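Local coordinates for protein hyaluronidase-phage associated (Streptococcus pyogenes, PDB 2WB3) that probably cleaves hyaluronan by elimination, as a phage tail-fibre hyaluronate lyase of which a truncated fragment is present, at residues V4-R9 and S17-I22; I83-T88 and G93-I98; L126-P131 and A137-Y142. One frame throughout, in Å; residues are numbered along the deposited sequence. Where two conformers were deposited one is given.

Contact 1 (V4-R9 and S17-I22); sequences VNIVMR and SSALNI
Met8 and Ala19 make the close part of this contact. Their backbones approach to 5.1 Å between Met8 CA and Ala19 CA. The two CB atoms point at each other, with Met8 CB 3.9 Å from Ala19 CB. Beyond CB the methionine runs on toward Ser17. Its CG is anti to the backbone N (chi1 165°). The first two torsions carry SD toward Ser17, and the bend at chi3 sets CE beside Ser17 OG and Ser18 O. Met8 SD is 3.4 Å from Ser17 OG. Met8 CE is 3.3 Å from Ser17 OG and 3.4 Å from Ser18 O, so an apolar end rests on polar atoms. Ser17 OG has its own hydrogen bond, to Asn15 OD1. The CB of Ser18 points away from strand 4-8, and its OG bonds to Ser30 O of the second subunit.

The Ile6 end is looser. Ile6 CG2 lies 3.7 Å from Ala19 O but 4.5 Å from Ala19 CB. Ile6 is modelled in two conformers, so this end is less certain. Val7 turns away and is partly exposed to solvent. Strand 4-8 and Leu20 to Ile22 each form parallel beta ladders with the second subunit. Ile22 of the second subunit also packs on Ala19. An apolar interior completed by neighbouring chains in this way is characteristic of the triple-stranded beta-helix of phage tail fibres.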
loop_
_atom_site.group_PDB
_atom_site.type_symbol
_atom_site.label_atom_id
_atom_site.label_comp_id
_atom_site.label_asym_id
_atom_site.label_seq_id
_atom_site.Cartn_x
_atom_site.Cartn_y
_atom_site.Cartn_z
ATOM N N VAL A 4 -1.675 1.064 7.966
ATOM C CA VAL A 4 -2.042 1.491 6.612
ATOM C C VAL A 4 -3.550 1.668 6.617
ATOM O O VAL A 4 -4.261 0.794 7.045
ATOM C CB VAL A 4 -1.618 0.465 5.535
ATOM C CG1 VAL A 4 -1.973 0.972 4.153
ATOM C CG2 VAL A 4 -0.092 0.283 5.588
ATOM N N ASN A 5 -4.028 2.824 6.159
ATOM C CA ASN A 5 -5.452 3.083 5.973
ATOM C C ASN A 5 -5.698 3.408 4.488
ATOM O O ASN A 5 -5.024 4.298 3.963
ATOM C CB ASN A 5 -5.895 4.345 6.728
ATOM C CG ASN A 5 -6.247 4.074 8.163
ATOM O OD1 ASN A 5 -5.618 4.625 9.057
ATOM N ND2 ASN A 5 -7.271 3.278 8.401
ATOM N N ILE A 6 -6.645 2.708 3.859
ATOM C CA ILE A 6 -7.029 2.962 2.455
ATOM C C ILE A 6 -8.493 3.388 2.458
ATOM O O ILE A 6 -9.359 2.621 2.926
ATOM C CB ILE A 6 -6.879 1.700 1.594
ATOM C CG1 ILE A 6 -5.605 0.953 1.950
ATOM C CG2 ILE A 6 -6.781 2.064 0.127
ATOM C CD1 ILE A 6 -4.403 1.608 1.440
ATOM N N VAL A 7 -8.772 4.606 1.974
ATOM C CA VAL A 7 -10.138 5.145 2.007
ATOM C C VAL A 7 -10.604 5.504 0.610
ATOM O O VAL A 7 -9.962 6.298 -0.084
ATOM C CB VAL A 7 -10.238 6.363 2.882
ATOM C CG1 VAL A 7 -11.629 6.999 2.772
ATOM C CG2 VAL A 7 -9.904 6.054 4.343
ATOM N N MET A 8 -11.713 4.905 0.201
ATOM C CA MET A 8 -12.375 5.360 -1.017
ATOM C C MET A 8 -13.584 6.222 -0.586
ATOM O O MET A 8 -14.544 5.714 0.012
ATOM C CB MET A 8 -12.769 4.186 -1.907
ATOM C CG MET A 8 -13.766 4.616 -2.959
ATOM S SD MET A 8 -13.821 3.567 -4.365
ATOM C CE MET A 8 -12.200 3.929 -5.068
ATOM N N ARG A 9 -13.512 7.523 -0.835
ATOM C CA ARG A 9 -14.616 8.439 -0.461
ATOM C C ARG A 9 -15.830 8.232 -1.361
ATOM O O ARG A 9 -15.720 7.641 -2.444
ATOM C CB ARG A 9 -14.207 9.916 -0.568
ATOM C CG ARG A 9 -13.074 10.327 0.359
ATOM C CD ARG A 9 -12.852 11.872 0.409
ATOM N NE ARG A 9 -12.678 12.495 -0.920
ATOM C CZ ARG A 9 -11.508 12.884 -1.448
ATOM N NH1 ARG A 9 -10.366 12.725 -0.781
ATOM N NH2 ARG A 9 -11.482 13.435 -2.661
ATOM N N SER A 17 -15.648 0.779 -8.947
ATOM C CA SER A 17 -14.319 0.803 -8.417
ATOM C C SER A 17 -14.188 0.437 -6.892
ATOM O O SER A 17 -15.100 0.645 -6.055
ATOM C CB SER A 17 -13.646 2.116 -8.766
ATOM O OG SER A 17 -13.969 2.981 -7.709
ATOM N N SER A 18 -13.024 -0.150 -6.587
ATOM C CA SER A 18 -12.694 -0.675 -5.267
ATOM C C SER A 18 -11.662 0.216 -4.594
ATOM O O SER A 18 -10.861 0.860 -5.246
ATOM C CB SER A 18 -12.168 -2.115 -5.461
ATOM O OG SER A 18 -13.251 -2.957 -5.886
ATOM N N ALA A 19 -11.653 0.253 -3.263
ATOM C CA ALA A 19 -10.557 0.862 -2.512
ATOM C C ALA A 19 -9.218 0.060 -2.796
ATOM O O ALA A 19 -8.158 0.617 -3.014
ATOM C CB ALA A 19 -10.939 0.829 -0.975
ATOM N N LEU A 20 -9.314 -1.258 -2.797
ATOM C CA LEU A 20 -8.130 -2.118 -2.931
ATOM C C LEU A 20 -8.447 -3.309 -3.831
ATOM O O LEU A 20 -9.422 -4.044 -3.593
ATOM C CB LEU A 20 -7.666 -2.556 -1.533
ATOM C CG LEU A 20 -6.422 -3.491 -1.583
ATOM C CD1 LEU A 20 -5.247 -2.886 -2.306
ATOM C CD2 LEU A 20 -6.009 -3.842 -0.169
ATOM N N ASN A 21 -7.638 -3.495 -4.882
ATOM C CA ASN A 21 -7.865 -4.562 -5.818
ATOM C C ASN A 21 -6.528 -5.330 -5.957
ATOM O O ASN A 21 -5.513 -4.739 -6.226
ATOM C CB ASN A 21 -8.279 -3.998 -7.192
ATOM C CG ASN A 21 -8.408 -5.102 -8.255
ATOM O OD1 ASN A 21 -9.215 -6.030 -8.116
ATOM N ND2 ASN A 21 -7.604 -4.998 -9.319
ATOM N N ILE A 22 -6.550 -6.624 -5.697
ATOM C CA ILE A 22 -5.315 -7.450 -5.756
ATOM C C ILE A 22 -5.474 -8.551 -6.782
ATOM O O ILE A 22 -6.490 -9.259 -6.787
ATOM C CB ILE A 22 -5.088 -8.060 -4.376
ATOM C CG1 ILE A 22 -4.933 -6.889 -3.384
ATOM C CG2 ILE A 22 -3.837 -9.044 -4.343
ATOM C CD1 ILE A 22 -4.617 -7.271 -2.141
#

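Contact 2 (I83-T88 and G93-I98)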
loop_
_atom_site.group_PDB
_atom_site.type_symbol
_atom_site.label_atom_id
_atom_site.label_comp_id
_atom_site.label_asym_id
_atom_site.label_seq_id
_atom_site.Cartn_x
_atom_site.Cartn_y
_atom_site.Cartn_z
ATOM N N ILE A 83 -14.640 -22.369 0.586
ATOM C CA ILE A 83 -13.946 -22.055 1.832
ATOM C C ILE A 83 -13.401 -23.309 2.482
ATOM O O ILE A 83 -14.114 -24.279 2.648
ATOM C CB ILE A 83 -14.919 -21.414 2.817
ATOM C CG1 ILE A 83 -15.373 -20.058 2.267
ATOM C CG2 ILE A 83 -14.250 -21.238 4.185
ATOM C CD1 ILE A 83 -16.360 -19.347 3.206
ATOM N N TYR A 84 -12.133 -23.268 2.847
ATOM C CA TYR A 84 -11.468 -24.367 3.473
ATOM C C TYR A 84 -11.047 -23.872 4.846
ATOM O O TYR A 84 -10.286 -22.944 4.961
ATOM C CB TYR A 84 -10.226 -24.687 2.657
ATOM C CG TYR A 84 -9.368 -25.776 3.210
ATOM C CD1 TYR A 84 -9.513 -27.099 2.773
ATOM C CD2 TYR A 84 -8.372 -25.493 4.125
ATOM C CE1 TYR A 84 -8.675 -28.135 3.290
ATOM C CE2 TYR A 84 -7.552 -26.510 4.663
ATOM C CZ TYR A 84 -7.717 -27.810 4.243
ATOM O OH TYR A 84 -6.882 -28.770 4.756
ATOM N N ILE A 85 -11.502 -24.541 5.882
ATOM C CA ILE A 85 -11.143 -24.136 7.269
ATOM C C ILE A 85 -10.446 -25.273 7.977
ATOM O O ILE A 85 -10.958 -26.363 8.044
ATOM C CB ILE A 85 -12.379 -23.826 8.059
ATOM C CG1 ILE A 85 -13.131 -22.630 7.464
ATOM C CG2 ILE A 85 -12.026 -23.463 9.540
ATOM C CD1 ILE A 85 -14.497 -22.527 8.013
ATOM N N ASN A 86 -9.274 -25.022 8.516
ATOM C CA ASN A 86 -8.593 -26.068 9.229
ATOM C C ASN A 86 -8.017 -25.515 10.530
ATOM O O ASN A 86 -8.005 -24.317 10.750
ATOM C CB ASN A 86 -7.439 -26.543 8.368
ATOM C CG ASN A 86 -6.746 -27.783 8.919
ATOM O OD1 ASN A 86 -7.336 -28.643 9.585
ATOM N ND2 ASN A 86 -5.491 -27.895 8.610
ATOM N N SER A 87 -7.592 -26.413 11.405
ATOM C CA SER A 87 -6.752 -26.023 12.509
ATOM C C SER A 87 -5.640 -27.032 12.526
ATOM O O SER A 87 -5.841 -28.135 12.972
ATOM C CB SER A 87 -7.531 -26.088 13.798
ATOM O OG SER A 87 -6.665 -25.799 14.894
ATOM N N THR A 88 -4.484 -26.672 12.008
ATOM C CA THR A 88 -3.424 -27.676 11.910
ATOM C C THR A 88 -3.079 -28.217 13.332
ATOM O O THR A 88 -2.983 -29.439 13.537
ATOM C CB THR A 88 -2.191 -27.174 11.121
ATOM O OG1 THR A 88 -1.754 -25.927 11.633
ATOM C CG2 THR A 88 -2.514 -26.941 9.663
ATOM N N GLY A 93 -12.454 -24.177 19.661
ATOM C CA GLY A 93 -13.564 -23.254 19.297
ATOM C C GLY A 93 -14.412 -23.768 18.155
ATOM O O GLY A 93 -14.005 -24.695 17.414
ATOM N N LYS A 94 -15.577 -23.152 17.985
ATOM C CA LYS A 94 -16.511 -23.479 16.912
ATOM C C LYS A 94 -15.864 -23.144 15.570
ATOM O O LYS A 94 -15.254 -22.106 15.417
ATOM C CB LYS A 94 -17.819 -22.686 17.120
ATOM C CG LYS A 94 -18.566 -23.088 18.418
ATOM C CD LYS A 94 -19.296 -21.892 19.062
ATOM C CE LYS A 94 -19.621 -22.102 20.583
ATOM N NZ LYS A 94 -18.821 -21.272 21.562
ATOM N N MET A 95 -15.967 -24.030 14.597
ATOM C CA MET A 95 -15.326 -23.768 13.309
ATOM C C MET A 95 -16.114 -22.700 12.475
ATOM O O MET A 95 -15.517 -21.907 11.728
ATOM C CB MET A 95 -15.196 -25.084 12.542
ATOM C CG MET A 95 -14.514 -26.222 13.342
ATOM S SD MET A 95 -12.889 -25.748 13.953
ATOM C CE MET A 95 -11.997 -25.668 12.450
ATOM N N LEU A 96 -17.436 -22.703 12.624
ATOM C CA LEU A 96 -18.334 -21.767 11.937
ATOM C C LEU A 96 -19.415 -21.405 12.962
ATOM O O LEU A 96 -20.105 -22.294 13.513
ATOM C CB LEU A 96 -18.947 -22.395 10.651
ATOM C CG LEU A 96 -20.165 -21.625 10.074
ATOM C CD1 LEU A 96 -19.687 -20.235 9.656
ATOM C CD2 LEU A 96 -20.852 -22.368 8.922
ATOM N N ARG A 97 -19.508 -20.124 13.295
ATOM C CA ARG A 97 -20.488 -19.683 14.252
ATOM C C ARG A 97 -21.329 -18.562 13.666
ATOM O O ARG A 97 -20.807 -17.534 13.320
ATOM C CB ARG A 97 -19.787 -19.177 15.505
ATOM C CG ARG A 97 -20.754 -18.770 16.608
ATOM C CD ARG A 97 -19.997 -18.613 17.928
ATOM N NE ARG A 97 -20.842 -18.069 18.966
ATOM C CZ ARG A 97 -20.395 -17.468 20.078
ATOM N NH1 ARG A 97 -19.083 -17.329 20.322
ATOM N NH2 ARG A 97 -21.275 -16.995 20.958
ATOM N N ILE A 98 -22.633 -18.761 13.558
ATOM C CA ILE A 98 -23.469 -17.740 12.888
ATOM C C ILE A 98 -24.455 -17.171 13.881
ATOM O O ILE A 98 -25.212 -17.929 14.485
ATOM C CB ILE A 98 -24.194 -18.315 11.684
ATOM C CG1 ILE A 98 -23.172 -18.746 10.599
ATOM C CG2 ILE A 98 -25.255 -17.299 11.165
ATOM C CD1 ILE A 98 -23.817 -19.517 9.440
#
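Ile85 and Met95 meet through apolar contacts. Ile85 CG2 lies 3.7 Å from Met95 CE, and this is the one apolar side-chain pair between the segments. The two side chains run past each other in opposite directions. With chi1 of Ile85 at -63°, CG1 lies opposite the carbonyl carbon and CG2 opposite the backbone N. The two branches therefore reach different parts of Met95. CG2 takes the methyl, and Ile85 CD1 comes to 3.9 Å from Met95 O. Met95 is folded rather than extended, with bends at chi2 -56° and chi3 -69°. Even so, its end reaches across to Ile85, where Met95 CE also lies 4.4 Å from Asn86 C. The backbones stay well apart, at 7.4 Å between Ile85 CA and Met95 CA, so side chains fill the gap.

Backbone bonding belongs to other partners. Met95 and Leu96 both face Val108 of strand 103-108, a classic beta bulge at the start of strand 96-100. Residues 83-86 and 96-98 form parallel beta ladders with the third subunit, as the interlocked strands of a triple-stranded beta-helix do.

The polar bonds go to partners outside the two segments. The CB of Asn86 is directed away from the segment of Met95, and its ND2 donates to Asn102 OD1 of the second subunit. Arg97, partly exposed, holds a salt bridge from NE to Asp104 OD1 of the same chain.

Contact 3 (L126-P131 and A137-Y142)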
loop_
_atom_site.group_PDB
_atom_site.type_symbol
_atom_site.label_atom_id
_atom_site.label_comp_id
_atom_site.label_asym_id
_atom_site.label_seq_id
_atom_site.Cartn_x
_atom_site.Cartn_y
_atom_site.Cartn_z
ATOM N N LEU A 126 -31.753 -37.934 4.687
ATOM C CA LEU A 126 -30.698 -37.731 5.635
ATOM C C LEU A 126 -30.313 -39.125 6.148
ATOM O O LEU A 126 -31.163 -39.849 6.688
ATOM C CB LEU A 126 -31.191 -36.866 6.808
ATOM C CG LEU A 126 -30.041 -36.552 7.753
ATOM C CD1 LEU A 126 -29.000 -35.597 7.107
ATOM C CD2 LEU A 126 -30.590 -35.943 8.979
ATOM N N THR A 127 -29.050 -39.500 6.027
ATOM C CA THR A 127 -28.594 -40.727 6.644
ATOM C C THR A 127 -28.144 -40.394 8.067
ATOM O O THR A 127 -27.414 -39.410 8.285
ATOM C CB THR A 127 -27.513 -41.337 5.796
ATOM O OG1 THR A 127 -28.109 -41.677 4.548
ATOM C CG2 THR A 127 -26.951 -42.592 6.425
ATOM N N VAL A 128 -28.636 -41.170 9.038
ATOM C CA VAL A 128 -28.321 -40.989 10.461
ATOM C C VAL A 128 -28.065 -42.342 11.134
ATOM O O VAL A 128 -28.328 -43.385 10.549
ATOM C CB VAL A 128 -29.475 -40.296 11.234
ATOM C CG1 VAL A 128 -29.551 -38.832 10.882
ATOM C CG2 VAL A 128 -30.801 -40.957 10.963
ATOM N N LYS A 129 -27.548 -42.325 12.355
ATOM C CA LYS A 129 -27.465 -43.553 13.151
ATOM C C LYS A 129 -28.798 -43.842 13.849
ATOM O O LYS A 129 -29.621 -42.915 14.037
ATOM C CB LYS A 129 -26.315 -43.452 14.143
ATOM C CG LYS A 129 -24.981 -43.710 13.481
ATOM C CD LYS A 129 -23.809 -43.548 14.435
ATOM C CE LYS A 129 -22.569 -44.203 13.800
ATOM N NZ LYS A 129 -21.329 -44.134 14.640
ATOM N N ASP A 130 -29.032 -45.112 14.219
ATOM C CA ASP A 130 -30.245 -45.499 14.983
ATOM C C ASP A 130 -30.398 -44.694 16.261
ATOM O O ASP A 130 -29.421 -44.481 16.952
ATOM C CB ASP A 130 -30.188 -46.969 15.402
ATOM C CG ASP A 130 -30.236 -47.904 14.252
ATOM O OD1 ASP A 130 -30.874 -47.589 13.216
ATOM O OD2 ASP A 130 -29.621 -48.986 14.412
ATOM N N PRO A 131 -31.626 -44.284 16.594
ATOM C CA PRO A 131 -31.854 -43.485 17.764
ATOM C C PRO A 131 -31.562 -44.269 19.042
ATOM O O PRO A 131 -31.796 -45.479 19.100
ATOM C CB PRO A 131 -33.343 -43.150 17.669
ATOM C CG PRO A 131 -33.909 -44.229 16.946
ATOM C CD PRO A 131 -32.891 -44.603 15.916
ATOM N N ALA A 137 -33.717 -38.728 15.800
ATOM C CA ALA A 137 -34.500 -39.076 14.631
ATOM C C ALA A 137 -34.412 -40.582 14.364
ATOM O O ALA A 137 -33.351 -41.194 14.584
ATOM C CB ALA A 137 -34.034 -38.283 13.421
ATOM N N ALA A 138 -35.514 -41.180 13.890
ATOM C CA ALA A 138 -35.591 -42.648 13.743
ATOM C C ALA A 138 -35.196 -43.037 12.350
ATOM O O ALA A 138 -35.574 -42.371 11.418
ATOM C CB ALA A 138 -37.007 -43.155 14.070
ATOM N N THR A 139 -34.406 -44.104 12.218
ATOM C CA THR A 139 -33.982 -44.620 10.904
ATOM C C THR A 139 -35.064 -45.533 10.327
ATOM O O THR A 139 -35.940 -45.966 11.072
ATOM C CB THR A 139 -32.699 -45.453 11.033
ATOM O OG1 THR A 139 -32.879 -46.393 12.093
ATOM C CG2 THR A 139 -31.511 -44.573 11.387
ATOM N N LYS A 140 -35.009 -45.852 9.028
ATOM C CA LYS A 140 -35.963 -46.813 8.438
ATOM C C LYS A 140 -35.828 -48.106 9.255
ATOM O O LYS A 140 -36.834 -48.681 9.690
ATOM C CB LYS A 140 -35.700 -47.050 6.952
ATOM N N ASP A 141 -34.581 -48.502 9.516
ATOM C CA ASP A 141 -34.271 -49.656 10.356
ATOM C C ASP A 141 -35.015 -49.691 11.663
ATOM O O ASP A 141 -35.639 -50.707 11.945
ATOM C CB ASP A 141 -32.758 -49.852 10.568
ATOM C CG ASP A 141 -32.101 -50.525 9.375
ATOM O OD1 ASP A 141 -32.856 -50.896 8.445
ATOM O OD2 ASP A 141 -30.856 -50.678 9.341
ATOM N N TYR A 142 -34.962 -48.627 12.462
ATOM C CA TYR A 142 -35.626 -48.645 13.769
ATOM C C TYR A 142 -37.135 -48.809 13.644
ATOM O O TYR A 142 -37.739 -49.541 14.430
ATOM C CB TYR A 142 -35.326 -47.390 14.576
ATOM C CG TYR A 142 -35.910 -47.337 15.983
ATOM C CD1 TYR A 142 -35.180 -47.815 17.084
ATOM C CD2 TYR A 142 -37.178 -46.774 16.221
ATOM C CE1 TYR A 142 -35.696 -47.742 18.378
ATOM C CE2 TYR A 142 -37.704 -46.698 17.515
ATOM C CZ TYR A 142 -36.954 -47.183 18.586
ATOM O OH TYR A 142 -37.463 -47.096 19.858
HETATM O O HOH W 1 -30.662 -40.467 15.000
#
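Thr139 meets Val128 and Asp130 with all of its side-chain atoms. Its CB already lies 3.6 Å from Asp130 OD1. From there the two branches part. The methyl CG2 goes to Val128, just after strand 126-127, and lies 3.7 Å from Val128 CG2 and 3.5 Å from Val128 O. The hydroxyl sits between the backbone N and the carbonyl carbon (chi1 49°), which turns it both to Asp130 and to the helix. Thr139 OG1 donates to Asp130 OD1 at 2.6 Å. The carboxylate oxygen is met on its anti side, 16° out of plane. The same Thr139 OG1 accepts from Tyr142 N at 3.1 Å, with an N-H...O angle of 157°. This makes Thr139 the N-cap of helix 140-152. The hydroxyl thus relays between the first turn of the helix and Asp130, and Asp130 fixes its rotation.

Asp130 OD1 has a second partner, Lys135 NZ of the second subunit. That ammonium also bridges to Asp141 OD2, and would offset the like charges of the two aspartates.

Next to this polar network, Pro131 CG sits over one face of the Tyr142 ring, offset toward the rim. It is 4.0 Å from the Tyr142 ring centroid, a CH-pi contact. Tyr142 OH bonds to Asp144 OD1 of the third subunit. At the other end of the contact a water donates to Lys129 O and to Ala137 O, at 2.8 Å from each, and so ties the two backbones together.

Overall arrangement
The contacts follow one another along an elongated chain. Contacts 1 and 3 lie on opposite sides of its centre, with centres 52 Å apart. The centre of contact 2 is 28 Å from each of the others, and none touches another. Contacts 1 and 2 are buried and made by strands and their adjoining loops. In both a methionine methyl reaches the other segment, and neighbouring subunits continue the sheet. They differ in what that methyl meets: serine oxygens in contact 1, an isoleucine methyl in contact 2. Contact 3 is only partly buried and joins the loop after a short strand to the start of a helix. It alone has a direct hydrogen bond and a water bridge between its segments.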